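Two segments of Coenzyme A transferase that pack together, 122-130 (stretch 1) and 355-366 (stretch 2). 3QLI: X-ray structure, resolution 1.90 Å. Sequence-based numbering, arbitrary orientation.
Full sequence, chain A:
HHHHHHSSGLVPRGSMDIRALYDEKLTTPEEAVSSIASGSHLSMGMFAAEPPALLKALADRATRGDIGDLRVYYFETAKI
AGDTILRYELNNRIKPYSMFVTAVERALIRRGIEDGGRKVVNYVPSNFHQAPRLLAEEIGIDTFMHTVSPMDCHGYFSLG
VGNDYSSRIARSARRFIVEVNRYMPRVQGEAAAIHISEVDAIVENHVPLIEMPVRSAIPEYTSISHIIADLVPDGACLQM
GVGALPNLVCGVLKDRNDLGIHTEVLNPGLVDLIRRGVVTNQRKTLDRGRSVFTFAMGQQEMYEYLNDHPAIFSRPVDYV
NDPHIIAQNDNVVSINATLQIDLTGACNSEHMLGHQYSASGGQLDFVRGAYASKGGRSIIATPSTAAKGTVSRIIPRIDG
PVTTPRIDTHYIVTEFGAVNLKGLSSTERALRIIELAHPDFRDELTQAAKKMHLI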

ATOM      1  N   ASN A 122     -19.270  -7.739  12.783  1.00 17.34           N
ATOM      2  CA  ASN A 122     -18.074  -8.515  12.509  1.00 18.34           C
ATOM      3  C   ASN A 122     -17.310  -7.945  11.330  1.00 19.65           C
ATOM      4  O   ASN A 122     -17.497  -8.362  10.187  1.00 18.52           O
ATOM      5  CB  ASN A 122     -18.418  -9.979  12.263  1.00 20.85           C
ATOM      6  CG  ASN A 122     -17.438 -10.918  12.934  1.00 30.24           C
ATOM      7  OD1 ASN A 122     -16.214 -10.767  12.803  1.00 30.02           O
ATOM      8  ND2 ASN A 122     -17.964 -11.868  13.693  1.00 34.16           N
ATOM      9  N   TYR A 123     -16.458  -6.974  11.616  1.00 17.56           N
ATOM     10  CA  TYR A 123     -15.642  -6.346  10.587  1.00 18.08           C
ATOM     11  C   TYR A 123     -14.813  -7.373   9.818  1.00 16.22           C
ATOM     12  O   TYR A 123     -14.152  -8.219  10.416  1.00 17.50           O
ATOM     13  CB  TYR A 123     -14.721  -5.304  11.229  1.00 18.69           C
ATOM     14  CG  TYR A 123     -13.750  -4.638  10.273  1.00 16.90           C
ATOM     15  CD1 TYR A 123     -14.202  -3.815   9.245  1.00 18.65           C
ATOM     16  CD2 TYR A 123     -12.386  -4.813  10.418  1.00 18.88           C
ATOM     17  CE1 TYR A 123     -13.310  -3.201   8.369  1.00 16.68           C
ATOM     18  CE2 TYR A 123     -11.481  -4.202   9.552  1.00 16.11           C
ATOM     19  CZ  TYR A 123     -11.950  -3.398   8.537  1.00 21.05           C
ATOM     20  OH  TYR A 123     -11.051  -2.791   7.691  1.00 22.21           O
ATOM     21  N   VAL A 124     -14.850  -7.279   8.489  1.00 16.25           N
ATOM     22  CA  VAL A 124     -14.045  -8.130   7.613  1.00 13.55           C
ATOM     23  C   VAL A 124     -12.969  -7.251   6.989  1.00 18.24           C
ATOM     24  O   VAL A 124     -13.264  -6.421   6.130  1.00 16.81           O
ATOM     25  CB  VAL A 124     -14.907  -8.738   6.487  1.00 17.81           C
ATOM     26  CG1 VAL A 124     -14.060  -9.638   5.574  1.00 17.42           C
ATOM     27  CG2 VAL A 124     -16.095  -9.507   7.079  1.00 17.31           C
ATOM     28  N   PRO A 125     -11.714  -7.400   7.440  1.00 17.53           N
ATOM     29  CA  PRO A 125     -10.691  -6.497   6.896  1.00 17.13           C
ATOM     30  C   PRO A 125     -10.452  -6.768   5.412  1.00 18.33           C
ATOM     31  O   PRO A 125     -10.399  -7.931   4.996  1.00 17.64           O
ATOM     32  CB  PRO A 125      -9.438  -6.845   7.716  1.00 17.77           C
ATOM     33  CG  PRO A 125      -9.975  -7.532   8.982  1.00 18.30           C
ATOM     34  CD  PRO A 125     -11.183  -8.286   8.495  1.00 16.74           C
ATOM     35  N   SER A 126     -10.308  -5.711   4.619  1.00 18.95           N
ATOM     36  CA  SER A 126     -10.049  -5.887   3.200  1.00 16.71           C
ATOM     37  C   SER A 126      -9.587  -4.583   2.590  1.00 19.00           C
ATOM     38  O   SER A 126      -9.658  -3.536   3.236  1.00 19.96           O
ATOM     39  CB  SER A 126     -11.318  -6.340   2.471  1.00 21.81           C
ATOM     40  OG  SER A 126     -12.211  -5.245   2.282  1.00 20.14           O
ATOM     41  N   ASN A 127      -9.118  -4.658   1.346  1.00 15.49           N
ATOM     42  CA  ASN A 127      -9.022  -3.484   0.486  1.00 14.96           C
ATOM     43  C   ASN A 127     -10.257  -3.371  -0.415  1.00 14.48           C
ATOM     44  O   ASN A 127     -10.636  -4.331  -1.100  1.00 12.82           O
ATOM     45  CB  ASN A 127      -7.780  -3.554  -0.385  1.00 18.29           C
ATOM     46  CG  ASN A 127      -6.518  -3.499   0.417  1.00 21.22           C
ATOM     47  OD1 ASN A 127      -6.163  -2.453   0.943  1.00 24.58           O
ATOM     48  ND2 ASN A 127      -5.827  -4.619   0.513  1.00 18.15           N
ATOM     49  N   PHE A 128     -10.875  -2.198  -0.427  1.00 13.00           N
ATOM     50  CA  PHE A 128     -12.042  -1.988  -1.279  1.00 13.82           C
ATOM     51  C   PHE A 128     -11.690  -2.354  -2.729  1.00 13.97           C
ATOM     52  O   PHE A 128     -12.509  -2.930  -3.437  1.00 14.73           O
ATOM     53  CB  PHE A 128     -12.527  -0.537  -1.141  1.00 14.02           C
ATOM     54  CG  PHE A 128     -13.743  -0.191  -1.981  1.00 14.57           C
ATOM     55  CD1 PHE A 128     -14.860  -1.009  -1.994  1.00 13.37           C
ATOM     56  CD2 PHE A 128     -13.765   0.994  -2.723  1.00 14.43           C
ATOM     57  CE1 PHE A 128     -15.981  -0.683  -2.761  1.00 15.90           C
ATOM     58  CE2 PHE A 128     -14.881   1.350  -3.483  1.00 14.24           C
ATOM     59  CZ  PHE A 128     -15.998   0.508  -3.509  1.00 18.97           C
ATOM     60  N   HIS A 129     -10.465  -2.053  -3.162  1.00 13.71           N
ATOM     61  CA  HIS A 129     -10.073  -2.325  -4.551  1.00 15.50           C
ATOM     62  C   HIS A 129     -10.055  -3.809  -4.898  1.00 16.96           C
ATOM     63  O   HIS A 129     -10.081  -4.172  -6.082  1.00 18.75           O
ATOM     64  CB  HIS A 129      -8.736  -1.653  -4.943  1.00 18.59           C
ATOM     65  CG  HIS A 129      -7.522  -2.294  -4.342  1.00 21.92           C
ATOM     66  ND1 HIS A 129      -6.817  -1.726  -3.301  1.00 24.30           N
ATOM     67  CD2 HIS A 129      -6.866  -3.438  -4.656  1.00 29.13           C
ATOM     68  CE1 HIS A 129      -5.794  -2.501  -2.984  1.00 25.77           C
ATOM     69  NE2 HIS A 129      -5.801  -3.547  -3.790  1.00 26.63           N
ATOM     70  N   GLN A 130     -10.014  -4.659  -3.874  1.00 15.29           N
ATOM     71  CA  GLN A 130     -10.006  -6.119  -4.072  1.00 15.23           C
ATOM     72  C   GLN A 130     -11.366  -6.757  -3.788  1.00 16.03           C
ATOM     73  O   GLN A 130     -11.500  -7.979  -3.817  1.00 13.51           O
ATOM     74  CB  GLN A 130      -8.934  -6.779  -3.185  1.00 16.32           C
ATOM     75  CG  GLN A 130      -7.536  -6.334  -3.539  1.00 22.49           C
ATOM     76  CD  GLN A 130      -6.500  -6.678  -2.477  1.00 25.68           C
ATOM     77  OE1 GLN A 130      -6.831  -7.050  -1.345  1.00 23.01           O
ATOM     78  NE2 GLN A 130      -5.240  -6.545  -2.842  1.00 27.46           N
ATOM     79  N   HIS A 355      -9.128   2.379  17.144  1.00 34.03           N
ATOM     80  CA  HIS A 355      -9.413   1.415  16.082  1.00 31.96           C
ATOM     81  C   HIS A 355      -9.009   1.935  14.718  1.00 32.11           C
ATOM     82  O   HIS A 355      -8.673   3.115  14.554  1.00 25.83           O
ATOM     83  CB  HIS A 355     -10.900   1.052  16.073  1.00 33.16           C
ATOM     84  CG  HIS A 355     -11.368   0.427  17.347  1.00 34.63           C
ATOM     85  ND1 HIS A 355     -11.358  -0.936  17.555  1.00 36.80           N
ATOM     86  CD2 HIS A 355     -11.846   0.980  18.487  1.00 40.33           C
ATOM     87  CE1 HIS A 355     -11.816  -1.196  18.766  1.00 39.54           C
ATOM     88  NE2 HIS A 355     -12.117  -0.051  19.353  1.00 39.87           N
ATOM     89  N   GLN A 356      -9.053   1.050  13.729  1.00 23.24           N
ATOM     90  CA  GLN A 356      -8.745   1.451  12.365  1.00 22.70           C
ATOM     91  C   GLN A 356      -9.560   0.586  11.410  1.00 28.03           C
ATOM     92  O   GLN A 356      -9.159  -0.528  11.069  1.00 29.65           O
ATOM     93  CB  GLN A 356      -7.232   1.336  12.107  1.00 22.82           C
ATOM     94  CG  GLN A 356      -6.753   1.850  10.752  1.00 19.93           C
ATOM     95  CD  GLN A 356      -7.197   3.279  10.470  1.00 23.33           C
ATOM     96  OE1 GLN A 356      -8.044   3.512   9.608  1.00 24.25           O
ATOM     97  NE2 GLN A 356      -6.637   4.234  11.203  1.00 20.96           N
ATOM     98  N   TYR A 357     -10.731   1.089  11.027  1.00 21.53           N
ATOM     99  CA  TYR A 357     -11.569   0.413  10.046  1.00 19.75           C
ATOM    100  C   TYR A 357     -11.562   1.180   8.728  1.00 21.97           C
ATOM    101  O   TYR A 357     -11.961   0.643   7.700  1.00 21.92           O
ATOM    102  CB  TYR A 357     -13.012   0.294  10.544  1.00 23.07           C
ATOM    103  CG  TYR A 357     -13.146  -0.376  11.884  1.00 22.83           C
ATOM    104  CD1 TYR A 357     -13.555   0.342  13.002  1.00 22.16           C
ATOM    105  CD2 TYR A 357     -12.852  -1.724  12.037  1.00 23.15           C
ATOM    106  CE1 TYR A 357     -13.677  -0.265  14.232  1.00 24.25           C
ATOM    107  CE2 TYR A 357     -12.973  -2.347  13.265  1.00 22.66           C
ATOM    108  CZ  TYR A 357     -13.378  -1.610  14.360  1.00 28.54           C
ATOM    109  OH  TYR A 357     -13.499  -2.226  15.583  1.00 30.39           O
ATOM    110  N   SER A 358     -11.120   2.436   8.755  1.00 18.64           N
ATOM    111  CA  SER A 358     -11.199   3.271   7.554  1.00 21.08           C
ATOM    112  C   SER A 358     -10.130   2.919   6.515  1.00 19.04           C
ATOM    113  O   SER A 358     -10.227   3.323   5.358  1.00 20.09           O
ATOM    114  CB  SER A 358     -11.174   4.773   7.896  1.00 23.78           C
ATOM    115  OG  SER A 358      -9.935   5.148   8.466  1.00 28.97           O
ATOM    116  N   ALA A 359      -9.130   2.139   6.914  1.00 16.65           N
ATOM    117  CA  ALA A 359      -8.069   1.747   5.985  1.00 20.12           C
ATOM    118  C   ALA A 359      -8.592   0.851   4.846  1.00 20.13           C
ATOM    119  O   ALA A 359      -7.914   0.631   3.835  1.00 17.74           O
ATOM    120  CB  ALA A 359      -6.933   1.069   6.743  1.00 18.64           C
ATOM    121  N   SER A 360      -9.807   0.343   5.017  1.00 19.20           N
ATOM    122  CA  SER A 360     -10.465  -0.444   3.975  1.00 18.47           C
ATOM    123  C   SER A 360     -10.885   0.408   2.787  1.00 21.35           C
ATOM    124  O   SER A 360     -11.094  -0.112   1.693  1.00 22.28           O
ATOM    125  CB  SER A 360     -11.694  -1.141   4.551  1.00 21.19           C
ATOM    126  OG  SER A 360     -11.295  -2.168   5.429  1.00 25.88           O
ATOM    127  N   GLY A 361     -11.032   1.716   3.000  1.00 17.61           N
ATOM    128  CA  GLY A 361     -11.486   2.603   1.940  1.00 19.27           C
ATOM    129  C   GLY A 361     -10.414   2.846   0.886  1.00 18.57           C
ATOM    130  O   GLY A 361      -9.264   2.459   1.064  1.00 18.38           O
ATOM    131  N   GLY A 362     -10.787   3.496  -0.210  1.00 18.39           N
ATOM    132  CA  GLY A 362      -9.875   3.694  -1.322  1.00 18.53           C
ATOM    133  C   GLY A 362      -8.929   4.875  -1.208  1.00 20.78           C
ATOM    134  O   GLY A 362      -8.185   5.163  -2.151  1.00 19.80           O
ATOM    135  N   GLN A 363      -8.936   5.571  -0.076  1.00 18.48           N
ATOM    136  CA  GLN A 363      -8.066   6.744   0.054  1.00 21.69           C
ATOM    137  C   GLN A 363      -6.637   6.427  -0.372  1.00 19.25           C
ATOM    138  O   GLN A 363      -6.077   7.107  -1.232  1.00 15.00           O
ATOM    139  CB  GLN A 363      -8.077   7.327   1.475  1.00 22.26           C
ATOM    140  CG  GLN A 363      -6.941   8.343   1.723  1.00 26.37           C
ATOM    141  CD  GLN A 363      -7.136   9.199   2.980  1.00 25.05           C
ATOM    142  OE1 GLN A 363      -6.218   9.352   3.783  1.00 26.66           O
ATOM    143  NE2 GLN A 363      -8.333   9.757   3.144  1.00 24.06           N
ATOM    144  N   LEU A 364      -6.051   5.379   0.205  1.00 14.67           N
ATOM    145  CA  LEU A 364      -4.648   5.096  -0.060  1.00 13.51           C
ATOM    146  C   LEU A 364      -4.394   4.706  -1.518  1.00 12.27           C
ATOM    147  O   LEU A 364      -3.320   4.970  -2.047  1.00 13.00           O
ATOM    148  CB  LEU A 364      -4.109   4.027   0.899  1.00 14.71           C
ATOM    149  CG  LEU A 364      -2.607   3.742   0.827  1.00 15.49           C
ATOM    150  CD1 LEU A 364      -1.765   5.019   1.043  1.00 17.37           C
ATOM    151  CD2 LEU A 364      -2.251   2.696   1.859  1.00 16.30           C
ATOM    152  N   ASP A 365      -5.360   4.053  -2.164  1.00 13.72           N
ATOM    153  CA  ASP A 365      -5.228   3.733  -3.586  1.00 13.89           C
ATOM    154  C   ASP A 365      -4.921   4.995  -4.391  1.00 14.78           C
ATOM    155  O   ASP A 365      -4.083   4.990  -5.283  1.00 12.20           O
ATOM    156  CB  ASP A 365      -6.515   3.125  -4.144  1.00 14.31           C
ATOM    157  CG  ASP A 365      -6.914   1.849  -3.427  1.00 18.91           C
ATOM    158  OD1 ASP A 365      -6.011   1.123  -2.973  1.00 15.96           O
ATOM    159  OD2 ASP A 365      -8.127   1.595  -3.311  1.00 16.19           O
ATOM    160  N   PHE A 366      -5.630   6.072  -4.073  1.00 13.63           N
ATOM    161  CA  PHE A 366      -5.479   7.311  -4.824  1.00 12.97           C
ATOM    162  C   PHE A 366      -4.274   8.133  -4.357  1.00 14.53           C
ATOM    163  O   PHE A 366      -3.671   8.853  -5.147  1.00 13.07           O
ATOM    164  CB  PHE A 366      -6.789   8.109  -4.802  1.00 11.04           C
ATOM    165  CG  PHE A 366      -7.739   7.691  -5.899  1.00 11.33           C
ATOM    166  CD1 PHE A 366      -7.621   8.242  -7.165  1.00 12.84           C
ATOM    167  CD2 PHE A 366      -8.677   6.686  -5.688  1.00 12.36           C
ATOM    168  CE1 PHE A 366      -8.444   7.833  -8.197  1.00 10.56           C
ATOM    169  CE2 PHE A 366      -9.519   6.272  -6.726  1.00 11.82           C
ATOM    170  CZ  PHE A 366      -9.400   6.850  -7.975  1.00 12.72           C
TER
HETATM  171  O   HOH W   1      -8.133  -2.178   8.862  1.00 29.93           O
HETATM  172  O   HOH W   2     -12.905  -4.198   4.645  1.00 18.05           O
HETATM  173  O   HOH W   3      -7.950  -0.277   0.857  1.00 20.94           O
HETATM  174  O   HOH W   4      -8.853  -0.255  -1.692  1.00 18.07           O

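The hydroxyl groups of Tyr123 and Ser360 are exceptionally close. Tyr123 OH lies 2.4 Å from Ser360 OG, a very short hydrogen bond. The distance is well under the 2.7 Å or so that is usual between two hydroxyls. Ser360 OG lies at the edge of the Tyr123 ring, near its plane, which is where a phenol hydroxyl normally meets its partners.

Ser360 is the centre of the contact. It and Tyr123 each have nearly 90 Å² covered by the other stretch, out of 428 Å² buried in all. Ser360 has chi1 near -71° (m), and its CA-to-CB bond points sideways to the other stretch. Ser360 OG also lies 3.1 Å from Ser126 O. The same carbonyl receives a CA-H...O contact, with Ser360 CA 3.3 Å from Ser126 O. Water 2 extends this cluster. It accepts from Ser360 OG and Ser126 OG, both at 2.7 Å from the water oxygen, and donates to Val124 O, also at 2.7 Å. Ser126 OG and Ser360 OG are 4.5 Å apart, so the water joins groups that do not bond directly.

The backbone of Ser360 is used as well. Phe128 N donates to Ser360 O at 3.0 Å, with an angle of 143° at the hydrogen. This is the one direct backbone-to-backbone hydrogen bond between the stretches. It occurs where the chains run close: Asn127 CA and Ser360 CA are 4.8 Å apart. Near this point, water 3 lies 2.8 Å from Asn127 OD1 and 3.0 Å from Gly361 O.

The Tyr123 ring also packs against Tyr357. The edge of Tyr357 points toward one face of Tyr123. The ring centroids are 4.8 Å apart and the planes meet at 70°. The closest atoms are Tyr123 CD2 and Tyr357 CD2, at 3.5 Å. Tyr123 therefore makes two kinds of contact, apolar over a ring face and polar through its hydroxyl. Water 1 adds a link from that hydroxyl: it is 3.2 Å from Tyr123 OH and donates to Gln356 O at 2.9 Å.

Phe128 begins with its CA-to-CB bond toward the other stretch, but the end of its side chain leads away. Phe128 CB is 4.5 Å from both Gly361 C and Gly362 N. At Gly362 the ring is near: an ideal CB there would be 4.2 Å from Phe128 CD2.

At the other end of the contact, His129 ND1 donates to Asp365 OD1 at 3.0 Å. The bond is weak, with an angle of only 129° at the hydrogen. Both residues direct their CA-to-CB bonds toward the opposing stretch. Water 4 reinforces the pair. It accepts from His129 N at 2.8 Å and donates to Asp365 OD2 at 2.6 Å. The two carboxylate oxygens thus have different partners here, the imidazole for OD1 and the water for OD2.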